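Local structure of HTH-type transcriptional regulator cbl (Escherichia coli K12, 2FYI) at residues A[27-32]-A[82-87]; A[19-24]-A[67-72]; A[86-91]-A[186-191]. The protein is a LysR-family transcriptional regulator that may act as an accessory regulator of the cys regulon, this chain being its cofactor-binding domain. One frame throughout, in Å; residues are numbered along the deposited sequence.

Read from the N terminus, segment 19-24 opens contact 2 and segment 27-32 opens contact 1, before either has closed. Contact 2 closes at 67-72 over 42 intervening residues, contact 1 at 82-87 over 49, so the two cross rather than nest. Contact 3 starts where contact 1 ends, sharing Arg86 and Trp87, and closes the longest loop, 94 residues, at 186-191. Contact 2 joins parallel strands in the core of one lobe, contact 1 lays a helix start over strand 79-94, and contact 3 pairs that strand with 189-196 on the passage to the other lobe. Ser70 and Trp87, probably hydrogen-bonded, connect contacts 2 and 3.

Contact 1 of 3, residues A[27-32]-A[82-87]; sequences YSLPEV and FPWFRW
Two aromatic residues next to each other in sequence, Trp84 and Phe85, both direct their side chains at the start of a helix, and the contact follows from how these rings are set. In a regular strand, neighbours would leave on opposite faces. Here a beta bulge intervenes: Trp84 has a backbone psi of -59°, and the backbones of Trp84 and Phe85 both bond to the same residue, Val191, on the adjoining strand. The indole extends outward with CG anti to the backbone N (chi1 -178°). The phenyl of Phe85 takes the crowded position between N and carbonyl carbon (chi1 59°) and so turns back over its neighbour. Its CE2 stands above the centre of the Trp84 ring, 3.6 Å from the plane, while Trp84 NE1 lies at the phenyl edge, in its plane.

The far rim of the indole meets the helix. Val32 comes tip to tip with it, CG2 lying 3.6 Å from Trp84 CZ2. Ser28 CB approaches obliquely, 3.8 Å from Trp84 CH2, and Leu29 CD2 reaches the same carbon at 4.2 Å. Ser28 also serves the second ring: its OG, anti to the carbonyl carbon, is 3.5 Å from Phe85 CZ. The backbones themselves stay well apart, 10.0 Å between the CA atoms of Ser28 and Phe85, so side chains alone span the gap, burying a modest 180 Å².

Ser28 sits at the junction of helices 22-27 and 29-39, and the contact thus lays that junction over strand 79-94. Tyr154 and Leu157 of the second subunit pack on Leu29 and Pro30. Phe208 of helix 203-212 packs on Leu29 and Val32, and Trp84 NE1 makes a weak hydrogen bond to Cys212 O at the end of that helix.

Contact 2 of 3, residues A[19-24]-A[67-72]; sequences ATTHTQ and GIASER
Parallel strands 14-20 and 66-69 lie side by side in the alpha/beta core of one lobe of this LysR cofactor-binding domain, a type 2 periplasmic-binding-protein fold, and the contact covers their C-terminal ends and the turn into helix 22-27. In such folds these strand ends and helix starts border the cleft between lobes, where relatives bind their effectors.

The pairing rests first on Ile68 N, which donates to Ala19 O at 2.9 Å, approaching nearly along the C=O axis (167°). One residue further on, a side chain takes over. Thr20 OG1, anti to its own backbone N (chi1 -163°), donates to Ile68 O at 2.9 Å from above the carbonyl plane rather than within it. The hydroxyl thereby continues the link between the strands where the first chain turns away, and it runs alongside the Ile68 side chain on the face of the sheet covered by Leu29.

Thr21 occupies the N-cap position of helix 22-27, and its CG2 rests 4.0 Å from Ala69 CB; Ile55 of helix 52-61 touches both residues. From the first turn of the helix Gln24 crosses Ile68 obliquely, with Gln24 CG 3.6 Å from Ile68 CG2. Its chain bends at chi2 (-70°), turning the amide toward Ser70, whose OG is also hydrogen-bonded to Trp87 NE1. A water bridges the two: Gln24 NE2 donates weakly to it at 2.8 Å, and Ser70 OG lies 3.0 Å from it.

Contact 3 of 3, residues A[86-91]-A[186-191]; sequences RWHHSL and FDANTV
Trp87 and Asn189 form an antiparallel hydrogen-bonded pair where strands 79-94 and 189-196 pass between the two lobes, the pair of crossover strands that probably acts as a hinge, as in other domains of the binding-protein fold. Trp87 N donates to Asn189 O at 3.0 Å. In return, Trp87 O accepts twice from one residue: Asn189 N comes nearly along the C=O axis at 2.7 Å, and the side-chain ND2 arrives at 3.2 Å from above the carbonyl plane.

That doubly gripped carbonyl fixes the amide over the indole. Asn189 CB makes a CH-pi contact 3.6 Å from the centroid of the five-membered ring, and the amide, tilted 30° to the indole, carries ND2 over the benzo ring. Trp87 holds this pose with CG in the crowded position (chi1 63°), and Val191 CG2 adds an apolar contact to its CD1. An alanine here would remove the ring face under Asn189 and the NE1 donor to Ser70 OG, and would probably leave the Asn189 amide less firmly placed and the tie to segment 67-72 weaker.

Further out, on the face bearing Arg86 and Thr190, Ala188 CB lies over one side of the Arg86 guanidinium, 3.4 Å from NH1, and also over the His88 ring. The next histidine is held by the loop before helix 125-134, His89 NE2 being hydrogen-bonded to Thr123 O. Trp87 CZ3 sits over one face of the His89 ring, whose CE1 is 3.7 Å from Asn189 ND2.

Contact 1 of 3, residues A[27-32]-A[82-87]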
# COMPACT_ATOMS: atom_id res chain seq x y z
N TYR A 27 -6.10 -7.51 -6.69
CA TYR A 27 -6.77 -7.57 -7.97
C TYR A 27 -6.73 -8.90 -8.70
O TYR A 27 -7.43 -9.08 -9.69
CB TYR A 27 -6.25 -6.48 -8.91
CG TYR A 27 -6.28 -5.13 -8.27
CD1 TYR A 27 -5.12 -4.38 -8.11
CD2 TYR A 27 -7.47 -4.62 -7.79
CE1 TYR A 27 -5.14 -3.15 -7.50
CE2 TYR A 27 -7.51 -3.40 -7.18
CZ TYR A 27 -6.34 -2.66 -7.03
OH TYR A 27 -6.43 -1.42 -6.42
N SER A 28 -5.93 -9.83 -8.23
CA SER A 28 -5.86 -11.16 -8.90
C SER A 28 -5.98 -12.34 -7.96
O SER A 28 -6.61 -13.32 -8.31
CB SER A 28 -4.58 -11.33 -9.68
OG SER A 28 -4.26 -10.13 -10.37
N LEU A 29 -5.36 -12.28 -6.78
CA LEU A 29 -5.36 -13.42 -5.88
C LEU A 29 -6.70 -13.81 -5.29
O LEU A 29 -6.91 -14.98 -5.01
CB LEU A 29 -4.40 -13.20 -4.75
CG LEU A 29 -2.97 -13.45 -5.15
CD1 LEU A 29 -2.07 -12.81 -4.10
CD2 LEU A 29 -2.70 -14.93 -5.28
N PRO A 30 -7.59 -12.84 -5.04
CA PRO A 30 -8.76 -13.24 -4.28
C PRO A 30 -9.48 -14.42 -4.93
O PRO A 30 -9.86 -15.39 -4.25
CB PRO A 30 -9.60 -11.96 -4.27
CG PRO A 30 -8.56 -10.91 -4.34
CD PRO A 30 -7.63 -11.41 -5.36
N GLU A 31 -9.63 -14.36 -6.24
CA GLU A 31 -10.32 -15.40 -6.99
C GLU A 31 -9.68 -16.78 -6.82
O GLU A 31 -10.33 -17.78 -6.47
CB GLU A 31 -10.24 -15.07 -8.45
CG GLU A 31 -11.08 -15.97 -9.27
CD GLU A 31 -11.66 -15.23 -10.47
OE1 GLU A 31 -10.97 -14.30 -10.99
OE2 GLU A 31 -12.81 -15.58 -10.88
N VAL A 32 -8.40 -16.83 -7.11
CA VAL A 32 -7.60 -18.00 -6.88
C VAL A 32 -7.71 -18.46 -5.43
O VAL A 32 -7.89 -19.64 -5.16
CB VAL A 32 -6.12 -17.68 -7.15
CG1 VAL A 32 -5.25 -18.82 -6.74
CG2 VAL A 32 -5.89 -17.33 -8.62
N PHE A 82 7.74 -18.69 -12.74
CA PHE A 82 6.87 -19.05 -13.85
C PHE A 82 5.92 -17.90 -14.09
O PHE A 82 5.48 -17.24 -13.13
CB PHE A 82 6.05 -20.28 -13.51
CG PHE A 82 6.87 -21.43 -13.01
CD1 PHE A 82 7.24 -21.52 -11.68
CD2 PHE A 82 7.22 -22.47 -13.87
CE1 PHE A 82 7.99 -22.63 -11.21
CE2 PHE A 82 7.97 -23.57 -13.40
CZ PHE A 82 8.35 -23.64 -12.08
N PRO A 83 5.61 -17.65 -15.37
CA PRO A 83 4.68 -16.59 -15.80
C PRO A 83 3.24 -16.91 -15.42
O PRO A 83 2.74 -17.99 -15.71
CB PRO A 83 4.88 -16.55 -17.32
CG PRO A 83 5.51 -17.85 -17.68
CD PRO A 83 6.18 -18.43 -16.48
N TRP A 84 2.58 -15.99 -14.76
CA TRP A 84 1.19 -16.20 -14.44
C TRP A 84 0.27 -15.59 -15.52
O TRP A 84 -0.50 -16.31 -16.15
CB TRP A 84 0.87 -15.72 -13.04
CG TRP A 84 -0.52 -15.94 -12.65
CD1 TRP A 84 -1.45 -16.72 -13.29
CD2 TRP A 84 -1.15 -15.41 -11.50
NE1 TRP A 84 -2.63 -16.70 -12.61
CE2 TRP A 84 -2.48 -15.90 -11.50
CE3 TRP A 84 -0.74 -14.57 -10.46
CZ2 TRP A 84 -3.39 -15.55 -10.50
CZ3 TRP A 84 -1.64 -14.24 -9.48
CH2 TRP A 84 -2.96 -14.72 -9.51
N PHE A 85 0.37 -14.29 -15.75
CA PHE A 85 -0.32 -13.66 -16.87
C PHE A 85 0.36 -12.35 -17.24
O PHE A 85 1.24 -11.88 -16.50
CB PHE A 85 -1.80 -13.42 -16.55
CG PHE A 85 -2.00 -12.56 -15.37
CD1 PHE A 85 -1.98 -11.17 -15.50
CD2 PHE A 85 -2.15 -13.12 -14.09
CE1 PHE A 85 -2.13 -10.35 -14.39
CE2 PHE A 85 -2.30 -12.30 -12.95
CZ PHE A 85 -2.29 -10.90 -13.10
N ARG A 86 -0.02 -11.77 -18.37
CA ARG A 86 0.49 -10.44 -18.77
C ARG A 86 -0.49 -9.30 -18.60
O ARG A 86 -1.70 -9.49 -18.58
CB ARG A 86 1.09 -10.46 -20.16
CG ARG A 86 2.31 -11.31 -20.16
CD ARG A 86 2.51 -11.93 -21.49
NE ARG A 86 3.63 -11.29 -22.17
CZ ARG A 86 3.55 -10.27 -23.03
NH1 ARG A 86 2.37 -9.73 -23.39
NH2 ARG A 86 4.68 -9.80 -23.55
N TRP A 87 0.05 -8.10 -18.42
CA TRP A 87 -0.78 -6.93 -18.16
C TRP A 87 -0.12 -5.64 -18.57
O TRP A 87 1.11 -5.57 -18.68
CB TRP A 87 -1.12 -6.85 -16.70
CG TRP A 87 0.05 -6.67 -15.83
CD1 TRP A 87 0.80 -7.64 -15.27
CD2 TRP A 87 0.58 -5.42 -15.36
NE1 TRP A 87 1.78 -7.09 -14.47
CE2 TRP A 87 1.66 -5.72 -14.51
CE3 TRP A 87 0.25 -4.07 -15.58
CZ2 TRP A 87 2.42 -4.72 -13.87
CZ3 TRP A 87 1.00 -3.08 -14.94
CH2 TRP A 87 2.07 -3.41 -14.10

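Contact 2 of 3, residues A[19-24]-A[67-72]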
# COMPACT_ATOMS: atom_id res chain seq x y z
N ALA A 19 3.80 -14.74 -0.28
CA ALA A 19 4.27 -13.38 -0.16
C ALA A 19 3.97 -12.67 -1.47
O ALA A 19 4.22 -13.21 -2.57
CB ALA A 19 5.74 -13.36 0.16
N THR A 20 3.42 -11.48 -1.36
CA THR A 20 2.99 -10.80 -2.55
C THR A 20 2.91 -9.27 -2.43
O THR A 20 3.10 -8.70 -1.36
CB THR A 20 1.65 -11.35 -2.98
OG1 THR A 20 1.43 -10.96 -4.33
CG2 THR A 20 0.53 -10.84 -2.10
N THR A 21 2.62 -8.61 -3.54
CA THR A 21 2.47 -7.15 -3.60
C THR A 21 1.02 -6.71 -3.50
O THR A 21 0.10 -7.52 -3.66
CB THR A 21 2.97 -6.62 -4.96
OG1 THR A 21 2.28 -7.28 -6.04
CG2 THR A 21 4.45 -6.88 -5.08
N HIS A 22 0.82 -5.42 -3.27
CA HIS A 22 -0.50 -4.83 -3.17
C HIS A 22 -1.32 -5.17 -4.40
O HIS A 22 -2.50 -5.55 -4.31
CB HIS A 22 -0.36 -3.31 -3.08
CG HIS A 22 -1.67 -2.58 -3.08
ND1 HIS A 22 -2.35 -2.28 -4.24
CD2 HIS A 22 -2.42 -2.11 -2.06
CE1 HIS A 22 -3.47 -1.66 -3.93
NE2 HIS A 22 -3.54 -1.55 -2.61
N THR A 23 -0.67 -5.04 -5.55
CA THR A 23 -1.37 -5.25 -6.81
C THR A 23 -2.05 -6.62 -6.88
O THR A 23 -3.24 -6.71 -7.17
CB THR A 23 -0.47 -5.11 -8.07
OG1 THR A 23 0.36 -3.95 -7.99
CG2 THR A 23 -1.33 -5.03 -9.30
N GLN A 24 -1.32 -7.71 -6.65
CA GLN A 24 -1.96 -9.01 -6.83
C GLN A 24 -2.84 -9.31 -5.63
O GLN A 24 -3.92 -9.85 -5.79
CB GLN A 24 -0.95 -10.14 -7.14
CG GLN A 24 0.52 -9.71 -7.36
CD GLN A 24 0.79 -8.92 -8.66
OE1 GLN A 24 -0.11 -8.69 -9.49
NE2 GLN A 24 2.04 -8.52 -8.83
N GLY A 67 6.25 -16.79 -3.97
CA GLY A 67 6.36 -15.35 -4.10
C GLY A 67 5.65 -14.92 -5.36
O GLY A 67 5.76 -15.58 -6.40
N ILE A 68 4.89 -13.82 -5.29
CA ILE A 68 4.17 -13.34 -6.47
C ILE A 68 4.35 -11.85 -6.65
O ILE A 68 3.94 -11.04 -5.80
CB ILE A 68 2.67 -13.63 -6.38
CG1 ILE A 68 2.43 -15.14 -6.33
CG2 ILE A 68 1.95 -13.00 -7.54
CD1 ILE A 68 1.24 -15.56 -5.47
N ALA A 69 4.97 -11.48 -7.77
CA ALA A 69 5.27 -10.08 -8.07
C ALA A 69 5.57 -9.91 -9.55
O ALA A 69 5.74 -10.89 -10.28
CB ALA A 69 6.43 -9.61 -7.25
N SER A 70 5.61 -8.65 -10.00
CA SER A 70 5.96 -8.38 -11.41
C SER A 70 7.45 -8.13 -11.60
O SER A 70 7.93 -8.16 -12.70
CB SER A 70 5.18 -7.18 -11.97
OG SER A 70 3.80 -7.42 -12.12
N GLU A 71 8.17 -7.88 -10.52
CA GLU A 71 9.56 -7.50 -10.63
C GLU A 71 10.47 -8.47 -9.89
O GLU A 71 10.04 -9.19 -8.99
CB GLU A 71 9.77 -6.08 -10.09
CG GLU A 71 8.84 -5.02 -10.71
CD GLU A 71 9.23 -4.64 -12.17
OE1 GLU A 71 10.39 -4.88 -12.59
OE2 GLU A 71 8.35 -4.07 -12.88
N ARG A 72 11.73 -8.53 -10.32
CA ARG A 72 12.79 -9.19 -9.56
C ARG A 72 12.62 -10.65 -9.20
O ARG A 72 13.21 -11.04 -8.22
CB ARG A 72 12.97 -8.51 -8.18
CG ARG A 72 13.29 -7.05 -8.20
CD ARG A 72 14.52 -6.82 -7.38
NE ARG A 72 14.72 -5.42 -7.01
CZ ARG A 72 15.46 -5.03 -5.97
NH1 ARG A 72 16.08 -5.93 -5.20
NH2 ARG A 72 15.58 -3.73 -5.69
O HOH W 1 3.09 -6.02 -9.54

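Contact 3 of 3, residues A[86-91]-A[186-191]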
# COMPACT_ATOMS: atom_id res chain seq x y z
N ARG A 86 -0.02 -11.77 -18.37
CA ARG A 86 0.49 -10.44 -18.77
C ARG A 86 -0.49 -9.30 -18.60
O ARG A 86 -1.70 -9.49 -18.58
CB ARG A 86 1.09 -10.46 -20.16
CG ARG A 86 2.31 -11.31 -20.16
CD ARG A 86 2.51 -11.93 -21.49
NE ARG A 86 3.63 -11.29 -22.17
CZ ARG A 86 3.55 -10.27 -23.03
NH1 ARG A 86 2.37 -9.73 -23.39
NH2 ARG A 86 4.68 -9.80 -23.55
N TRP A 87 0.05 -8.10 -18.42
CA TRP A 87 -0.78 -6.93 -18.16
C TRP A 87 -0.12 -5.64 -18.57
O TRP A 87 1.11 -5.57 -18.68
CB TRP A 87 -1.12 -6.85 -16.70
CG TRP A 87 0.05 -6.67 -15.83
CD1 TRP A 87 0.80 -7.64 -15.27
CD2 TRP A 87 0.58 -5.42 -15.36
NE1 TRP A 87 1.78 -7.09 -14.47
CE2 TRP A 87 1.66 -5.72 -14.51
CE3 TRP A 87 0.25 -4.07 -15.58
CZ2 TRP A 87 2.42 -4.72 -13.87
CZ3 TRP A 87 1.00 -3.08 -14.94
CH2 TRP A 87 2.07 -3.41 -14.10
N HIS A 88 -0.96 -4.62 -18.77
CA HIS A 88 -0.52 -3.32 -19.25
C HIS A 88 -0.97 -2.21 -18.35
O HIS A 88 -1.97 -2.33 -17.63
CB HIS A 88 -1.16 -3.03 -20.59
CG HIS A 88 -0.55 -3.76 -21.73
ND1 HIS A 88 0.45 -3.23 -22.51
CD2 HIS A 88 -0.82 -4.98 -22.25
CE1 HIS A 88 0.79 -4.09 -23.45
NE2 HIS A 88 0.03 -5.16 -23.32
N HIS A 89 -0.27 -1.09 -18.41
CA HIS A 89 -0.74 0.10 -17.71
C HIS A 89 -1.85 0.77 -18.48
O HIS A 89 -1.88 0.76 -19.72
CB HIS A 89 0.38 1.10 -17.54
CG HIS A 89 1.47 0.63 -16.63
ND1 HIS A 89 2.70 0.23 -17.09
CD2 HIS A 89 1.50 0.50 -15.29
CE1 HIS A 89 3.45 -0.13 -16.07
NE2 HIS A 89 2.75 0.03 -14.96
N SER A 90 -2.76 1.39 -17.76
CA SER A 90 -3.65 2.27 -18.45
C SER A 90 -3.70 3.66 -17.79
O SER A 90 -3.06 3.91 -16.77
CB SER A 90 -5.01 1.62 -18.72
OG SER A 90 -5.77 1.48 -17.54
N LEU A 91 -4.39 4.60 -18.43
CA LEU A 91 -4.30 5.99 -18.01
C LEU A 91 -5.57 6.33 -17.28
O LEU A 91 -6.66 6.13 -17.81
CB LEU A 91 -4.08 6.90 -19.23
CG LEU A 91 -3.81 8.38 -18.95
CD1 LEU A 91 -2.60 8.54 -18.08
CD2 LEU A 91 -3.60 9.15 -20.21
N PHE A 186 2.78 1.65 -24.15
CA PHE A 186 3.73 1.01 -23.25
C PHE A 186 3.84 -0.50 -23.50
O PHE A 186 2.91 -1.12 -24.02
CB PHE A 186 3.28 1.23 -21.83
CG PHE A 186 3.07 2.66 -21.50
CD1 PHE A 186 4.16 3.47 -21.18
CD2 PHE A 186 1.80 3.21 -21.48
CE1 PHE A 186 3.97 4.83 -20.86
CE2 PHE A 186 1.61 4.57 -21.16
CZ PHE A 186 2.69 5.38 -20.85
N ASP A 187 4.97 -1.09 -23.14
CA ASP A 187 5.07 -2.55 -23.22
C ASP A 187 4.36 -3.27 -22.08
O ASP A 187 4.12 -2.68 -21.01
CB ASP A 187 6.53 -2.98 -23.29
CG ASP A 187 7.19 -2.54 -24.58
OD1 ASP A 187 6.43 -2.16 -25.52
OD2 ASP A 187 8.45 -2.57 -24.65
N ALA A 188 4.04 -4.54 -22.33
CA ALA A 188 3.40 -5.45 -21.37
C ALA A 188 4.31 -5.80 -20.21
O ALA A 188 5.52 -5.79 -20.35
CB ALA A 188 3.02 -6.71 -22.06
N ASN A 189 3.72 -6.11 -19.07
CA ASN A 189 4.44 -6.63 -17.91
C ASN A 189 4.03 -8.07 -17.66
O ASN A 189 3.04 -8.54 -18.21
CB ASN A 189 4.09 -5.81 -16.68
CG ASN A 189 4.30 -4.33 -16.91
OD1 ASN A 189 5.42 -3.82 -16.81
ND2 ASN A 189 3.22 -3.64 -17.25
N THR A 190 4.76 -8.76 -16.81
CA THR A 190 4.39 -10.12 -16.48
C THR A 190 4.36 -10.31 -14.99
O THR A 190 5.18 -9.74 -14.26
CB THR A 190 5.40 -11.10 -16.98
OG1 THR A 190 5.54 -10.94 -18.39
CG2 THR A 190 4.93 -12.49 -16.68
N VAL A 191 3.42 -11.11 -14.51
CA VAL A 191 3.39 -11.41 -13.10
C VAL A 191 3.94 -12.79 -12.93
O VAL A 191 3.48 -13.72 -13.58
CB VAL A 191 1.99 -11.41 -12.53
CG1 VAL A 191 2.09 -11.71 -11.08
CG2 VAL A 191 1.37 -10.09 -12.74